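Local coordinates for protein benzoate transport porin BenP (Acinetobacter baumannii AB307-0294, PDB 5DL8) that probably forms an outer-membrane beta-barrel channel of the OprD family for small solutes, with benzoate the substrate its name suggests, at residues S55-S60 against Q147-Y152; S81-V86 against E132-L137. All coordinates share one frame; numbering follows the deposited sequence.

Contact 1: S55-S60 against Q147-Y152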
loop_
_atom_site.group_PDB
_atom_site.type_symbol
_atom_site.label_atom_id
_atom_site.label_comp_id
_atom_site.label_asym_id
_atom_site.label_seq_id
_atom_site.Cartn_x
_atom_site.Cartn_y
_atom_site.Cartn_z
ATOM N N SER A 55 -12.371 12.017 8.933
ATOM C CA SER A 55 -10.965 12.141 9.237
ATOM C C SER A 55 -10.424 13.515 8.981
ATOM O O SER A 55 -10.915 14.229 8.107
ATOM C CB SER A 55 -10.138 11.183 8.390
ATOM O OG SER A 55 -10.521 9.843 8.574
ATOM N N LEU A 56 -9.390 13.849 9.731
ATOM C CA LEU A 56 -8.692 15.105 9.568
ATOM C C LEU A 56 -7.149 14.930 9.713
ATOM O O LEU A 56 -6.684 14.175 10.589
ATOM C CB LEU A 56 -9.222 16.078 10.630
ATOM C CG LEU A 56 -8.706 17.524 10.543
ATOM C CD1 LEU A 56 -9.092 18.105 9.204
ATOM C CD2 LEU A 56 -9.228 18.320 11.710
ATOM N N PHE A 57 -6.421 15.537 8.791
ATOM C CA PHE A 57 -4.941 15.437 8.680
ATOM C C PHE A 57 -4.349 16.866 8.591
ATOM O O PHE A 57 -4.809 17.733 7.830
ATOM C CB PHE A 57 -4.463 14.639 7.433
ATOM C CG PHE A 57 -5.070 13.274 7.340
ATOM C CD1 PHE A 57 -6.299 13.095 6.690
ATOM C CD2 PHE A 57 -4.480 12.187 7.965
ATOM C CE1 PHE A 57 -6.899 11.847 6.637
ATOM C CE2 PHE A 57 -5.053 10.924 7.888
ATOM C CZ PHE A 57 -6.282 10.758 7.273
ATOM N N TYR A 58 -3.345 17.092 9.406
ATOM C CA TYR A 58 -2.712 18.357 9.522
ATOM C C TYR A 58 -1.207 18.187 9.342
ATOM O O TYR A 58 -0.585 17.266 9.957
ATOM C CB TYR A 58 -3.011 18.947 10.869
ATOM C CG TYR A 58 -2.188 20.199 11.148
ATOM C CD1 TYR A 58 -2.480 21.435 10.511
ATOM C CD2 TYR A 58 -1.099 20.157 12.058
ATOM C CE1 TYR A 58 -1.709 22.562 10.796
ATOM C CE2 TYR A 58 -0.377 21.274 12.349
ATOM C CZ TYR A 58 -0.683 22.449 11.723
ATOM O OH TYR A 58 0.097 23.480 12.015
ATOM N N LYS A 59 -0.648 19.064 8.499
ATOM C CA LYS A 59 0.782 19.175 8.327
ATOM C C LYS A 59 1.256 20.555 8.325
ATOM O O LYS A 59 1.064 21.267 7.324
ATOM C CB LYS A 59 1.178 18.699 6.968
ATOM C CG LYS A 59 0.828 17.279 6.684
ATOM C CD LYS A 59 1.297 16.902 5.294
ATOM C CE LYS A 59 2.784 17.159 5.202
ATOM N NZ LYS A 59 3.295 16.321 4.094
ATOM N N SER A 60 1.971 20.927 9.362
ATOM C CA SER A 60 2.499 22.276 9.414
ATOM C C SER A 60 3.518 22.627 8.320
ATOM O O SER A 60 4.275 21.800 7.823
ATOM C CB SER A 60 3.089 22.622 10.788
ATOM O OG SER A 60 4.386 22.091 10.949
ATOM N N GLN A 147 -11.137 0.993 4.827
ATOM C CA GLN A 147 -11.748 2.093 5.487
ATOM C C GLN A 147 -10.698 3.036 6.047
ATOM O O GLN A 147 -10.154 3.868 5.273
ATOM C CB GLN A 147 -12.784 1.594 6.519
ATOM C CG GLN A 147 -13.535 2.638 7.303
ATOM C CD GLN A 147 -14.051 3.797 6.467
ATOM O OE1 GLN A 147 -13.285 4.698 6.115
ATOM N NE2 GLN A 147 -15.365 3.831 6.206
ATOM N N LEU A 148 -10.331 2.932 7.312
ATOM C CA LEU A 148 -9.218 3.835 7.831
ATOM C C LEU A 148 -7.810 3.381 7.257
ATOM O O LEU A 148 -7.701 2.267 6.677
ATOM C CB LEU A 148 -9.280 3.983 9.340
ATOM C CG LEU A 148 -10.662 4.401 9.924
ATOM C CD1 LEU A 148 -10.557 4.689 11.422
ATOM C CD2 LEU A 148 -11.134 5.648 9.143
ATOM N N LEU A 149 -6.813 4.251 7.365
ATOM C CA LEU A 149 -5.484 4.117 6.690
ATOM C C LEU A 149 -4.370 3.713 7.697
ATOM O O LEU A 149 -4.283 4.151 8.882
ATOM C CB LEU A 149 -5.087 5.447 6.146
ATOM C CG LEU A 149 -5.582 5.974 4.794
ATOM C CD1 LEU A 149 -6.971 5.593 4.448
ATOM C CD2 LEU A 149 -5.373 7.471 4.611
ATOM N N THR A 150 -3.547 2.794 7.248
ATOM C CA THR A 150 -2.338 2.335 7.975
ATOM C C THR A 150 -1.357 3.504 8.128
ATOM O O THR A 150 -1.165 4.305 7.216
ATOM C CB THR A 150 -1.719 1.148 7.202
ATOM O OG1 THR A 150 -2.770 0.208 7.006
ATOM C CG2 THR A 150 -0.485 0.422 7.908
ATOM N N SER A 151 -0.816 3.665 9.312
ATOM C CA SER A 151 0.363 4.486 9.546
ATOM C C SER A 151 1.319 3.746 10.482
ATOM O O SER A 151 1.005 2.598 10.919
ATOM C CB SER A 151 -0.095 5.817 10.108
ATOM O OG SER A 151 -0.628 5.689 11.428
ATOM N N TYR A 152 2.453 4.404 10.833
ATOM C CA TYR A 152 3.630 3.769 11.487
ATOM C C TYR A 152 4.188 4.673 12.610
ATOM O O TYR A 152 3.909 5.891 12.665
ATOM C CB TYR A 152 4.716 3.564 10.369
ATOM C CG TYR A 152 4.252 2.646 9.305
ATOM C CD1 TYR A 152 4.239 1.315 9.485
ATOM C CD2 TYR A 152 3.644 3.140 8.163
ATOM C CE1 TYR A 152 3.740 0.432 8.482
ATOM C CE2 TYR A 152 3.162 2.288 7.192
ATOM C CZ TYR A 152 3.197 0.957 7.358
ATOM O OH TYR A 152 2.667 0.176 6.335
#

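Contact 2: S81-V86 against E132-L137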
loop_
_atom_site.group_PDB
_atom_site.type_symbol
_atom_site.label_atom_id
_atom_site.label_comp_id
_atom_site.label_asym_id
_atom_site.label_seq_id
_atom_site.Cartn_x
_atom_site.Cartn_y
_atom_site.Cartn_z
ATOM N N SER A 81 -2.949 13.692 13.145
ATOM C CA SER A 81 -4.050 13.047 12.419
ATOM C C SER A 81 -5.099 12.512 13.391
ATOM O O SER A 81 -4.770 12.189 14.537
ATOM C CB SER A 81 -3.500 11.888 11.529
ATOM O OG SER A 81 -3.035 10.779 12.293
ATOM N N VAL A 82 -6.338 12.350 12.892
ATOM C CA VAL A 82 -7.388 11.674 13.592
ATOM C C VAL A 82 -8.302 11.078 12.542
ATOM O O VAL A 82 -8.543 11.686 11.467
ATOM C CB VAL A 82 -8.115 12.657 14.556
ATOM C CG1 VAL A 82 -8.768 13.816 13.765
ATOM C CG2 VAL A 82 -9.180 11.928 15.399
ATOM N N GLN A 83 -8.699 9.824 12.757
ATOM C CA GLN A 83 -9.596 9.107 11.828
ATOM C C GLN A 83 -10.564 8.288 12.643
ATOM O O GLN A 83 -10.186 7.635 13.614
ATOM C CB GLN A 83 -8.815 8.154 10.914
ATOM C CG GLN A 83 -7.537 8.652 10.192
ATOM C CD GLN A 83 -6.807 7.503 9.496
ATOM O OE1 GLN A 83 -7.280 6.874 8.518
ATOM N NE2 GLN A 83 -5.660 7.139 10.088
ATOM N N TYR A 84 -11.832 8.339 12.262
ATOM C CA TYR A 84 -12.911 7.738 13.032
ATOM C C TYR A 84 -13.915 7.146 12.106
ATOM O O TYR A 84 -14.382 7.853 11.204
ATOM C CB TYR A 84 -13.591 8.788 13.858
ATOM C CG TYR A 84 -14.722 8.244 14.651
ATOM C CD1 TYR A 84 -14.480 7.276 15.670
ATOM C CD2 TYR A 84 -16.052 8.677 14.432
ATOM C CE1 TYR A 84 -15.515 6.771 16.443
ATOM C CE2 TYR A 84 -17.091 8.178 15.227
ATOM C CZ TYR A 84 -16.802 7.243 16.235
ATOM O OH TYR A 84 -17.810 6.646 16.923
ATOM N N ALA A 85 -14.256 5.861 12.324
ATOM C CA ALA A 85 -15.271 5.168 11.547
ATOM C C ALA A 85 -16.321 4.488 12.482
ATOM O O ALA A 85 -15.986 3.953 13.530
ATOM C CB ALA A 85 -14.659 4.109 10.705
ATOM N N VAL A 86 -17.591 4.521 12.047
ATOM C CA VAL A 86 -18.685 3.768 12.648
ATOM C C VAL A 86 -19.179 2.654 11.755
ATOM O O VAL A 86 -19.431 2.895 10.555
ATOM C CB VAL A 86 -19.870 4.712 12.886
ATOM C CG1 VAL A 86 -21.093 3.993 13.483
ATOM C CG2 VAL A 86 -19.430 5.714 13.923
ATOM N N GLU A 132 4.491 9.661 14.345
ATOM C CA GLU A 132 3.688 8.975 13.325
ATOM C C GLU A 132 4.357 9.252 11.959
ATOM O O GLU A 132 4.603 10.376 11.598
ATOM C CB GLU A 132 2.191 9.437 13.393
ATOM C CG GLU A 132 1.297 8.828 12.347
ATOM C CD GLU A 132 -0.172 9.171 12.465
ATOM O OE1 GLU A 132 -0.522 10.385 12.530
ATOM O OE2 GLU A 132 -0.977 8.208 12.437
ATOM N N LEU A 133 4.517 8.198 11.183
ATOM C CA LEU A 133 5.055 8.291 9.881
ATOM C C LEU A 133 4.065 7.667 8.855
ATOM O O LEU A 133 3.562 6.554 9.039
ATOM C CB LEU A 133 6.348 7.436 9.868
ATOM C CG LEU A 133 7.396 7.635 10.963
ATOM C CD1 LEU A 133 8.602 6.706 10.792
ATOM C CD2 LEU A 133 7.814 9.130 11.001
ATOM N N TRP A 134 3.846 8.417 7.782
ATOM C CA TRP A 134 3.175 7.976 6.629
ATOM C C TRP A 134 4.265 7.519 5.615
ATOM O O TRP A 134 4.722 8.277 4.842
ATOM C CB TRP A 134 2.311 9.136 5.979
ATOM C CG TRP A 134 1.382 9.627 6.982
ATOM C CD1 TRP A 134 1.619 10.629 7.840
ATOM C CD2 TRP A 134 0.124 8.981 7.399
ATOM N NE1 TRP A 134 0.517 10.699 8.757
ATOM C CE2 TRP A 134 -0.383 9.708 8.491
ATOM C CE3 TRP A 134 -0.644 7.935 6.876
ATOM C CZ2 TRP A 134 -1.653 9.428 9.114
ATOM C CZ3 TRP A 134 -1.912 7.584 7.553
ATOM C CH2 TRP A 134 -2.362 8.335 8.683
ATOM N N LEU A 135 4.548 6.256 5.554
ATOM C CA LEU A 135 5.624 5.710 4.713
ATOM C C LEU A 135 5.024 5.304 3.368
ATOM O O LEU A 135 3.881 4.760 3.307
ATOM C CB LEU A 135 6.207 4.477 5.411
ATOM C CG LEU A 135 6.869 4.881 6.724
ATOM C CD1 LEU A 135 7.298 3.712 7.530
ATOM C CD2 LEU A 135 8.007 5.934 6.552
ATOM N N ASP A 136 5.841 5.478 2.350
ATOM C CA ASP A 136 5.537 5.077 1.021
ATOM C C ASP A 136 6.774 4.304 0.476
ATOM O O ASP A 136 7.480 4.815 -0.369
ATOM C CB ASP A 136 5.251 6.303 0.101
ATOM C CG ASP A 136 4.830 5.880 -1.319
ATOM O OD1 ASP A 136 4.556 4.670 -1.595
ATOM O OD2 ASP A 136 4.764 6.768 -2.181
ATOM N N LEU A 137 6.988 3.098 1.006
ATOM C CA LEU A 137 8.153 2.268 0.790
ATOM C C LEU A 137 7.783 0.829 0.642
ATOM O O LEU A 137 6.683 0.356 1.051
ATOM C CB LEU A 137 9.067 2.363 2.010
ATOM C CG LEU A 137 9.707 3.786 2.141
ATOM C CD1 LEU A 137 10.195 3.957 3.542
ATOM C CD2 LEU A 137 10.822 4.126 1.150
#

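Contact 1: S55-S60 against Q147-Y152
S55 and L148 bring the two backbones nearest, with 8.6 Å between S55 CA and L148 CA, and the separation widens along the chain to 11.5 Å from F57 CA to L149 CA, so the segments meet through side chains and not as paired strands. S55 points its CB toward the loop, and its OG lies 4.3 Å from L148 CD2. In L148, CD1 is anti to CA (chi2 -173°), and the other methyl, CD2, is the one that meets the hydroxyl. The second pair is apolar: CZ, the far end of the F57 ring, comes to 4.3 Å from L149 CD2. The methyl approaches the ring obliquely. CB of F57 points toward the loop, and chi1 -54° tilts the ring back toward S55, which brings CZ beside L149. Backbone bonds to T29 and K27 hold S55 and F57 in the barrel wall, while L148 N is hydrogen-bonded to Y112 OH. Residues 147-150 belong to the chain between strands 132-133 and 151-153, consistent with the inward-folded third loop of OprD-family barrels. Only 83 Å² is buried and both contacts are long, which implies a light van der Waals touch, one hydroxyl and one ring against two leucine methyls, with no polar bond between the segments; the loop backbone is probably placed more by polar bonds such as that to Y112 than by the leucine methyls.

Contact 2: S81-V86 against E132-L137
S81 opens the contact by donating its OG hydrogen to OE1 of E132, with OG and OE1 2.6 Å apart. OE1 receives it on its syn lone pair, the side of the other oxygen. E132 spans the gap with a fully extended chain, CG anti to the backbone N (chi1 178°), which lets the carboxylate reach the serine although S81 CA and E132 CA are 8.8 Å apart. The same S81 OG lies 3.7 Å from CZ2 of W134, at the edge of the indole and near its plane. Two residues on, Q83 reaches the next atom of that edge: its NE2 is 3.8 Å from W134 CH2, with amide and ring planes 58° apart, a van der Waals approach at the rim and not over a face. OE1 of Q83 takes the backbone N-H of L149, which would help fix the rotation of the amide. E132 OE2 is hydrogen-bonded to S151 OG, so each oxygen of the buried carboxylate has a serine hydroxyl as partner, which may help offset the cost of burying it if charged. Strand 72-87 runs between strands 47-65 and 107-123 in the barrel wall, backbone-bonded to L56 on one flank and to G116 and K114 on the other, while E132 and W134 lie where short strand 132-133 passes into a loop.

In the fold
The two contacts have centres about 3 Å apart and join neighbouring wall strands, 47-65 and 72-87, to the two ends of one loop: contact 2 holds its start, contact 1 its end, and contact 2 is nested within the chain closed by contact 1. The ends also meet each other, through a probable backbone hydrogen bond, Y152 O to L133 N at 2.8 Å, that pairs strands 132-133 and 151-153, and through T150 O packed 3.4 Å from W134 CZ3. On the wall, S55 OG packs against Q83 CB at 3.4 Å. Contact 1 is partly buried and held by van der Waals touches alone, whereas contact 2 is buried, three of its four touching residues lying inside, with a larger interface (134 against 83 Å²) centred on a carboxylate, although W134 reaches the surface.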